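Long-range contact in rifin (Plasmodium falciparum, PDB 7JZK), which binds, through its variable V2 domain, the LAIR1 ectodomain carried by a malaria antibody, and probably the human inhibitory receptor LAIR1 itself: residues B[36-40]-B[115-119]. Numbering follows the deposited sequence.
Sequences KRYFH and AVTQL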
ATOM      1  N   LYS B  36       2.746 -14.560   7.893  1.00 50.40           N
ATOM      2  CA  LYS B  36       1.302 -14.649   8.024  1.00 50.64           C
ATOM      3  C   LYS B  36       0.821 -13.906   9.261  1.00 54.18           C
ATOM      4  O   LYS B  36      -0.161 -13.170   9.218  1.00 47.28           O
ATOM      5  CB  LYS B  36       0.898 -16.126   8.106  1.00 56.16           C
ATOM      6  CG  LYS B  36      -0.420 -16.511   7.432  1.00 62.16           C
ATOM      7  CD  LYS B  36      -0.924 -17.899   7.834  1.00 62.89           C
ATOM      8  CE  LYS B  36       0.022 -18.971   7.375  1.00 59.47           C
ATOM      9  NZ  LYS B  36       0.614 -18.645   6.054  1.00 67.56           N
ATOM     10  N   ARG B  37       1.505 -14.092  10.377  1.00 53.67           N
ATOM     11  CA  ARG B  37       1.109 -13.465  11.627  1.00 51.92           C
ATOM     12  C   ARG B  37       1.404 -11.970  11.634  1.00 51.40           C
ATOM     13  O   ARG B  37       0.731 -11.220  12.351  1.00 48.36           O
ATOM     14  CB  ARG B  37       1.775 -14.212  12.789  1.00 54.61           C
ATOM     15  CG  ARG B  37       1.228 -15.665  12.947  1.00 61.02           C
ATOM     16  CD  ARG B  37       2.048 -16.541  13.903  1.00 57.66           C
ATOM     17  NE  ARG B  37       2.149 -15.993  15.257  1.00 58.76           N
ATOM     18  CZ  ARG B  37       3.201 -16.161  16.060  1.00 65.45           C
ATOM     19  NH1 ARG B  37       3.191 -15.624  17.279  1.00 62.30           N
ATOM     20  NH2 ARG B  37       4.276 -16.843  15.648  1.00 70.88           N
ATOM     21  N   TYR B  38       2.405 -11.510  10.873  1.00 50.30           N
ATOM     22  CA  TYR B  38       2.731 -10.088  10.918  1.00 47.23           C
ATOM     23  C   TYR B  38       2.024  -9.296   9.831  1.00 44.52           C
ATOM     24  O   TYR B  38       1.616  -8.161  10.070  1.00 44.33           O
ATOM     25  CB  TYR B  38       4.240  -9.875  10.772  1.00 43.48           C
ATOM     26  CG  TYR B  38       4.700  -8.473  11.099  1.00 43.31           C
ATOM     27  CD1 TYR B  38       4.622  -7.452  10.159  1.00 49.95           C
ATOM     28  CD2 TYR B  38       5.204  -8.169  12.350  1.00 47.80           C
ATOM     29  CE1 TYR B  38       5.030  -6.167  10.459  1.00 49.05           C
ATOM     30  CE2 TYR B  38       5.622  -6.902  12.664  1.00 50.16           C
ATOM     31  CZ  TYR B  38       5.531  -5.898  11.717  1.00 56.82           C
ATOM     32  OH  TYR B  38       5.952  -4.623  12.023  1.00 57.18           O
ATOM     33  N   PHE B  39       1.873  -9.869   8.641  1.00 48.76           N
ATOM     34  CA  PHE B  39       1.226  -9.188   7.529  1.00 43.16           C
ATOM     35  C   PHE B  39      -0.188  -9.684   7.269  1.00 45.42           C
ATOM     36  O   PHE B  39      -0.906  -9.055   6.492  1.00 42.35           O
ATOM     37  CB  PHE B  39       2.039  -9.353   6.246  1.00 44.27           C
ATOM     38  CG  PHE B  39       3.362  -8.669   6.278  1.00 43.07           C
ATOM     39  CD1 PHE B  39       3.476  -7.325   5.986  1.00 45.18           C
ATOM     40  CD2 PHE B  39       4.511  -9.387   6.589  1.00 44.83           C
ATOM     41  CE1 PHE B  39       4.716  -6.695   6.019  1.00 46.63           C
ATOM     42  CE2 PHE B  39       5.754  -8.767   6.617  1.00 43.16           C
ATOM     43  CZ  PHE B  39       5.855  -7.420   6.334  1.00 46.90           C
ATOM     44  N   HIS B  40      -0.629 -10.749   7.935  1.00 48.68           N
ATOM     45  CA  HIS B  40      -1.999 -11.225   7.775  1.00 43.12           C
ATOM     46  C   HIS B  40      -2.275 -11.523   6.315  1.00 39.16           C
ATOM     47  O   HIS B  40      -3.374 -11.324   5.811  1.00 38.75           O
ATOM     48  CB  HIS B  40      -2.986 -10.216   8.371  1.00 38.63           C
ATOM     49  CG  HIS B  40      -2.432  -9.527   9.585  1.00 48.42           C
ATOM     50  ND1 HIS B  40      -2.261 -10.178  10.794  1.00 50.09           N
ATOM     51  CD2 HIS B  40      -1.933  -8.274   9.754  1.00 45.79           C
ATOM     52  CE1 HIS B  40      -1.726  -9.337  11.665  1.00 50.15           C
ATOM     53  NE2 HIS B  40      -1.511  -8.179  11.059  1.00 45.72           N
ATOM     54  N   ALA B 115      11.032  -4.541   8.457  1.00 49.81           N
ATOM     55  CA  ALA B 115      10.162  -5.498   9.130  1.00 54.61           C
ATOM     56  C   ALA B 115      10.565  -6.930   8.789  1.00 56.20           C
ATOM     57  O   ALA B 115      10.738  -7.775   9.677  1.00 53.89           O
ATOM     58  CB  ALA B 115       8.705  -5.239   8.748  1.00 47.60           C
ATOM     59  N   VAL B 116      10.780  -7.202   7.503  1.00 49.67           N
ATOM     60  CA  VAL B 116      11.147  -8.540   7.072  1.00 53.67           C
ATOM     61  C   VAL B 116      12.475  -8.936   7.678  1.00 55.87           C
ATOM     62  O   VAL B 116      12.681 -10.098   8.051  1.00 57.76           O
ATOM     63  CB  VAL B 116      11.195  -8.575   5.539  1.00 54.66           C
ATOM     64  CG1 VAL B 116      11.944  -9.792   5.056  1.00 54.01           C
ATOM     65  CG2 VAL B 116       9.804  -8.537   4.983  1.00 51.99           C
ATOM     66  N   THR B 117      13.370  -7.964   7.854  1.00 55.37           N
ATOM     67  CA  THR B 117      14.646  -8.256   8.484  1.00 57.03           C
ATOM     68  C   THR B 117      14.419  -8.770   9.893  1.00 60.23           C
ATOM     69  O   THR B 117      14.930  -9.834  10.275  1.00 63.55           O
ATOM     70  CB  THR B 117      15.527  -7.007   8.505  1.00 55.89           C
ATOM     71  OG1 THR B 117      15.886  -6.631   7.163  1.00 51.77           O
ATOM     72  CG2 THR B 117      16.784  -7.266   9.331  1.00 53.09           C
ATOM     73  N   GLN B 118      13.587  -8.066  10.659  1.00 56.91           N
ATOM     74  CA  GLN B 118      13.321  -8.553  12.006  1.00 56.36           C
ATOM     75  C   GLN B 118      12.677  -9.935  11.981  1.00 63.57           C
ATOM     76  O   GLN B 118      13.042 -10.813  12.773  1.00 64.64           O
ATOM     77  CB  GLN B 118      12.423  -7.579  12.751  1.00 56.67           C
ATOM     78  CG  GLN B 118      12.841  -6.130  12.657  1.00 62.08           C
ATOM     79  CD  GLN B 118      13.501  -5.672  13.923  1.00 71.06           C
ATOM     80  OE1 GLN B 118      14.322  -6.394  14.496  1.00 72.18           O
ATOM     81  NE2 GLN B 118      13.134  -4.480  14.391  1.00 72.38           N
ATOM     82  N   LEU B 119      11.749 -10.165  11.052  1.00 62.23           N
ATOM     83  CA  LEU B 119      11.030 -11.437  11.062  1.00 61.77           C
ATOM     84  C   LEU B 119      11.943 -12.617  10.729  1.00 63.17           C
ATOM     85  O   LEU B 119      11.841 -13.681  11.351  1.00 60.93           O
ATOM     86  CB  LEU B 119       9.820 -11.377  10.124  1.00 59.12           C
ATOM     87  CG  LEU B 119       8.512 -10.730  10.616  1.00 59.06           C
ATOM     88  CD1 LEU B 119       7.969 -11.509  11.777  1.00 59.21           C
ATOM     89  CD2 LEU B 119       8.651  -9.293  11.047  1.00 58.71           C
TER
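Tyr38, in the last turn of helix 13-39, meets helix 108-126 at Leu119 and Ala115. The CA-to-CB bonds of Tyr38 and Leu119 point toward the opposing segment, and their CA atoms, 8.4 Å apart, are the nearest pair between the two backbones. Leu119 lays its CD2 methyl over one face of the phenol ring, 4.1 Å from the ring centroid and 22° off its normal, a CH-pi contact. Tyrosine offers a broad apolar ring, and its polar hydroxyl is compatible with a partly exposed position; leucine's branched end carries a methyl out to that ring. One turn earlier, where Leu119 N is hydrogen-bonded to Ala115 O, the small side chain of Ala115 lets the aromatic rings come close to the helix: its CB lies 4.2 Å from Tyr38 CE1 and 4.3 Å from Phe39 CZ. This is helix-to-helix packing within the largely helical V2 domain of a RIFIN, joining its first long helix to its last modelled one. Phe39 starts off sideways, yet its long planar side chain still brings CZ within 4.3 Å of Val116 CG2. Being wholly apolar, the buried ring also fits against Ile68 of helix 61-75 and Val91 of helix 86-94. The helix ends at Phe39; His40 breaks it with a positive phi, and its carbonyl oxygen is hydrogen-bonded by Asn85 ND2.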